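Local structure of probable branched-chain amino acid ABC transporter, amino acid binding protein (3LKB) at residues S125-I137 / A158-L172. The protein probably serves as the substrate-binding component of a branched-chain amino acid ABC transporter, and holds valine between its two lobes. The protein carries 2 engineered substitutions. Sequence-based numbering, arbitrary orientation.
Sequences SYSEQVVALLEYI and APVEDARKAARELGL. With VAL (valine), chain C.
Tyr-126 opens the packing of helix 126-137 on segment 158-172: its CB lies 3.9 Å from Pro-159 CB, and CD2 of its ring meets the methyl of Ala-158. The outer edge of the ring, at CE2 and CZ, is turned to the bound valine, for Tyr-126 belongs to the ligand pocket. Next along, Ser-127 gives the one hydrogen bond between the segments, OG to Asp-162 OD2 at 2.7 Å, received on the carboxylate's anti lone pair; a chi1 of -66° sets OG opposite its own carbonyl carbon and within range of that oxygen. A leucine in place of Asp-162 would probably leave the buried Ser-127 hydroxyl without its acceptor. Val-130 straddles two partners, CG2 on the Pro-159 ring and CG1 3.7 Å from Ala-163 CB, while Val-131 sets both methyls against Ala-166 CB. Leu-134 exemplifies knobs-into-holes packing, seated among Ala-163, Ala-166, Ala-167 and Leu-170. Leu-172, just past the Schellman motif at Gly-171, brings CD1 to Leu-134 O (3.6 Å) and Ile-137 CG2 (4.1 Å). The small alanines probably help the helix axes come within 8.7 Å, running the same way at 30° beside strand 145-150 in an alpha/beta lobe. The pair thus illustrates a division of labour in helix packing: one directional bond probably fixes how the helix starts are placed, and apolar interlocking holds the rest, tying the pocket-side start into the lobe.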
# COMPACT_ATOMS: atom_id res chain seq x y z
N SER A 125 -19.40 -2.05 16.88
CA SER A 125 -19.34 -0.82 16.11
C SER A 125 -18.25 0.07 16.70
O SER A 125 -17.80 -0.17 17.84
CB SER A 125 -20.70 -0.14 16.15
OG SER A 125 -21.01 0.33 17.46
N TYR A 126 -17.84 1.10 15.94
CA TYR A 126 -16.92 2.12 16.44
C TYR A 126 -17.47 2.76 17.70
O TYR A 126 -16.72 2.98 18.66
CB TYR A 126 -16.67 3.25 15.39
CG TYR A 126 -16.11 2.77 14.07
CD1 TYR A 126 -15.04 1.90 14.05
CD2 TYR A 126 -16.66 3.19 12.82
CE1 TYR A 126 -14.52 1.47 12.90
CE2 TYR A 126 -16.13 2.73 11.65
CZ TYR A 126 -15.05 1.87 11.72
OH TYR A 126 -14.44 1.34 10.65
N SER A 127 -18.75 3.09 17.68
CA SER A 127 -19.44 3.65 18.85
C SER A 127 -19.38 2.81 20.14
O SER A 127 -19.00 3.34 21.20
CB SER A 127 -20.91 3.93 18.51
OG SER A 127 -20.94 4.95 17.55
N GLU A 128 -19.72 1.53 20.06
CA GLU A 128 -19.62 0.67 21.25
C GLU A 128 -18.19 0.65 21.78
O GLU A 128 -17.96 0.76 22.98
CB GLU A 128 -20.11 -0.76 20.94
CG GLU A 128 -20.24 -1.65 22.17
CD GLU A 128 -21.27 -2.76 22.06
OE1 GLU A 128 -21.77 -3.11 20.94
OE2 GLU A 128 -21.62 -3.29 23.12
N GLN A 129 -17.24 0.47 20.87
CA GLN A 129 -15.80 0.48 21.15
C GLN A 129 -15.42 1.74 21.89
O GLN A 129 -14.84 1.68 22.96
CB GLN A 129 -14.99 0.36 19.80
CG GLN A 129 -15.13 -1.03 19.19
CD GLN A 129 -14.66 -1.11 17.76
OE1 GLN A 129 -13.90 -0.28 17.26
NE2 GLN A 129 -15.16 -2.10 17.07
N VAL A 130 -15.76 2.89 21.35
CA VAL A 130 -15.42 4.14 21.94
C VAL A 130 -16.09 4.37 23.31
O VAL A 130 -15.43 4.76 24.22
CB VAL A 130 -15.62 5.36 20.99
CG1 VAL A 130 -15.66 6.58 21.71
CG2 VAL A 130 -14.60 5.43 20.01
N VAL A 131 -17.37 4.07 23.43
CA VAL A 131 -18.08 4.06 24.68
C VAL A 131 -17.50 3.05 25.69
O VAL A 131 -17.43 3.31 26.83
CB VAL A 131 -19.61 3.85 24.47
CG1 VAL A 131 -20.33 3.72 25.70
CG2 VAL A 131 -20.18 4.88 23.64
N ALA A 132 -17.06 1.90 25.22
CA ALA A 132 -16.45 0.96 26.10
C ALA A 132 -15.17 1.51 26.70
O ALA A 132 -14.95 1.39 27.86
CB ALA A 132 -16.24 -0.38 25.43
N LEU A 133 -14.34 2.10 25.87
CA LEU A 133 -13.17 2.83 26.32
C LEU A 133 -13.47 3.99 27.33
O LEU A 133 -12.73 4.19 28.30
CB LEU A 133 -12.43 3.43 25.10
CG LEU A 133 -11.77 2.40 24.19
CD1 LEU A 133 -11.38 3.04 22.92
CD2 LEU A 133 -10.58 1.67 24.87
N LEU A 134 -14.50 4.77 27.06
CA LEU A 134 -14.87 5.84 27.98
C LEU A 134 -15.28 5.27 29.30
O LEU A 134 -14.98 5.88 30.33
CB LEU A 134 -15.98 6.73 27.45
CG LEU A 134 -15.64 7.57 26.21
CD1 LEU A 134 -16.88 8.27 25.66
CD2 LEU A 134 -14.56 8.59 26.50
N GLU A 135 -15.95 4.11 29.29
CA GLU A 135 -16.37 3.51 30.53
C GLU A 135 -15.11 3.18 31.29
O GLU A 135 -14.95 3.52 32.46
CB GLU A 135 -17.16 2.24 30.29
CG GLU A 135 -18.64 2.46 30.05
CD GLU A 135 -19.47 1.15 30.14
OE1 GLU A 135 -19.80 0.62 29.03
OE2 GLU A 135 -19.76 0.68 31.30
N TYR A 136 -14.17 2.55 30.60
CA TYR A 136 -12.91 2.19 31.18
C TYR A 136 -12.22 3.47 31.74
O TYR A 136 -11.72 3.44 32.86
CB TYR A 136 -12.05 1.49 30.13
CG TYR A 136 -10.75 1.01 30.68
CD1 TYR A 136 -10.58 -0.31 31.04
CD2 TYR A 136 -9.70 1.88 30.88
CE1 TYR A 136 -9.38 -0.76 31.59
CE2 TYR A 136 -8.50 1.45 31.41
CZ TYR A 136 -8.36 0.14 31.77
OH TYR A 136 -7.20 -0.30 32.28
N ILE A 137 -12.22 4.57 31.00
CA ILE A 137 -11.68 5.82 31.54
C ILE A 137 -12.36 6.24 32.88
O ILE A 137 -11.66 6.61 33.82
CB ILE A 137 -11.76 6.99 30.54
CG1 ILE A 137 -10.76 6.80 29.40
CG2 ILE A 137 -11.50 8.34 31.27
CD1 ILE A 137 -11.10 7.63 28.15
N ALA A 158 -17.51 8.93 12.81
CA ALA A 158 -18.52 7.96 13.19
C ALA A 158 -18.94 7.86 14.66
O ALA A 158 -20.09 7.89 14.95
CB ALA A 158 -18.14 6.62 12.68
N PRO A 159 -17.99 7.68 15.55
CA PRO A 159 -18.41 7.46 16.93
C PRO A 159 -18.47 8.76 17.78
O PRO A 159 -18.80 8.71 18.96
CB PRO A 159 -17.32 6.51 17.47
CG PRO A 159 -16.09 6.96 16.80
CD PRO A 159 -16.54 7.45 15.39
N VAL A 160 -18.16 9.90 17.19
CA VAL A 160 -18.13 11.16 17.94
C VAL A 160 -19.41 11.50 18.73
O VAL A 160 -19.34 11.78 19.92
CB VAL A 160 -17.68 12.28 17.03
CG1 VAL A 160 -17.73 13.63 17.73
CG2 VAL A 160 -16.26 11.98 16.61
N GLU A 161 -20.59 11.44 18.10
CA GLU A 161 -21.83 11.70 18.83
C GLU A 161 -22.16 10.72 19.98
O GLU A 161 -22.59 11.16 21.06
CB GLU A 161 -23.00 11.84 17.86
CG GLU A 161 -22.98 13.24 17.15
CD GLU A 161 -22.64 14.46 18.10
OE1 GLU A 161 -23.44 14.71 19.07
OE2 GLU A 161 -21.60 15.14 17.84
N ASP A 162 -21.94 9.42 19.78
CA ASP A 162 -22.16 8.47 20.86
C ASP A 162 -21.19 8.70 21.99
O ASP A 162 -21.53 8.52 23.15
CB ASP A 162 -22.17 7.02 20.35
CG ASP A 162 -23.37 6.75 19.43
OD1 ASP A 162 -24.46 7.29 19.71
OD2 ASP A 162 -23.26 6.03 18.42
N ALA A 163 -20.00 9.19 21.67
CA ALA A 163 -19.02 9.49 22.71
C ALA A 163 -19.43 10.71 23.55
O ALA A 163 -19.27 10.72 24.76
CB ALA A 163 -17.66 9.70 22.11
N ARG A 164 -19.94 11.75 22.90
CA ARG A 164 -20.32 12.94 23.62
C ARG A 164 -21.42 12.56 24.59
O ARG A 164 -21.36 12.86 25.81
CB ARG A 164 -20.76 14.07 22.69
CG ARG A 164 -19.64 14.67 21.84
CD ARG A 164 -20.11 16.00 21.22
NE ARG A 164 -19.23 16.60 20.20
CZ ARG A 164 -18.23 17.44 20.47
NH1 ARG A 164 -17.96 17.75 21.74
NH2 ARG A 164 -17.48 17.97 19.49
N LYS A 165 -22.44 11.87 24.09
CA LYS A 165 -23.49 11.58 25.02
C LYS A 165 -23.09 10.59 26.10
O LYS A 165 -23.55 10.74 27.22
CB LYS A 165 -24.85 11.33 24.36
CG LYS A 165 -25.02 10.14 23.57
CD LYS A 165 -25.08 10.50 22.07
CE LYS A 165 -26.21 11.43 21.70
NZ LYS A 165 -27.14 10.77 20.72
N ALA A 166 -22.20 9.62 25.80
CA ALA A 166 -21.66 8.73 26.83
C ALA A 166 -20.82 9.49 27.84
O ALA A 166 -20.91 9.22 29.02
CB ALA A 166 -20.86 7.57 26.20
N ALA A 167 -20.02 10.45 27.38
CA ALA A 167 -19.17 11.23 28.28
C ALA A 167 -20.01 11.98 29.27
O ALA A 167 -19.71 12.04 30.46
CB ALA A 167 -18.32 12.19 27.52
N ARG A 168 -21.10 12.54 28.76
CA ARG A 168 -22.03 13.23 29.59
C ARG A 168 -22.55 12.26 30.66
O ARG A 168 -22.52 12.58 31.86
CB ARG A 168 -23.14 13.86 28.72
CG ARG A 168 -24.46 14.05 29.46
CD ARG A 168 -25.60 14.47 28.52
NE ARG A 168 -26.68 15.22 29.19
CZ ARG A 168 -27.53 14.74 30.12
NH1 ARG A 168 -27.44 13.47 30.57
NH2 ARG A 168 -28.46 15.55 30.61
N GLU A 169 -22.98 11.08 30.25
CA GLU A 169 -23.60 10.16 31.20
C GLU A 169 -22.66 9.71 32.31
O GLU A 169 -23.10 9.41 33.42
CB GLU A 169 -24.18 8.93 30.50
CG GLU A 169 -25.49 9.20 29.78
CD GLU A 169 -26.69 9.13 30.72
OE1 GLU A 169 -26.60 8.42 31.76
OE2 GLU A 169 -27.72 9.78 30.44
N LEU A 170 -21.37 9.66 31.99
CA LEU A 170 -20.32 9.14 32.86
C LEU A 170 -19.68 10.22 33.71
O LEU A 170 -18.84 9.93 34.55
CB LEU A 170 -19.21 8.51 32.01
CG LEU A 170 -19.52 7.19 31.33
CD1 LEU A 170 -18.47 6.96 30.29
CD2 LEU A 170 -19.62 5.99 32.33
N GLY A 171 -20.03 11.46 33.43
CA GLY A 171 -19.43 12.60 34.10
C GLY A 171 -18.03 12.95 33.62
O GLY A 171 -17.23 13.47 34.41
N LEU A 172 -17.70 12.66 32.35
CA LEU A 172 -16.37 12.98 31.81
C LEU A 172 -16.47 14.25 31.00
O LEU A 172 -17.53 14.62 30.54
CB LEU A 172 -15.86 11.87 30.90
CG LEU A 172 -15.81 10.44 31.45
CD1 LEU A 172 -15.28 9.51 30.38
CD2 LEU A 172 -15.00 10.30 32.73
N VAL C . -11.14 2.59 7.64
CA VAL C . -12.55 2.09 7.88
C VAL C . -12.98 1.01 6.94
O VAL C . -12.80 -0.11 7.35
CB VAL C . -13.61 3.16 7.76
CG1 VAL C . -13.74 3.66 6.40
CG2 VAL C . -14.83 2.60 8.14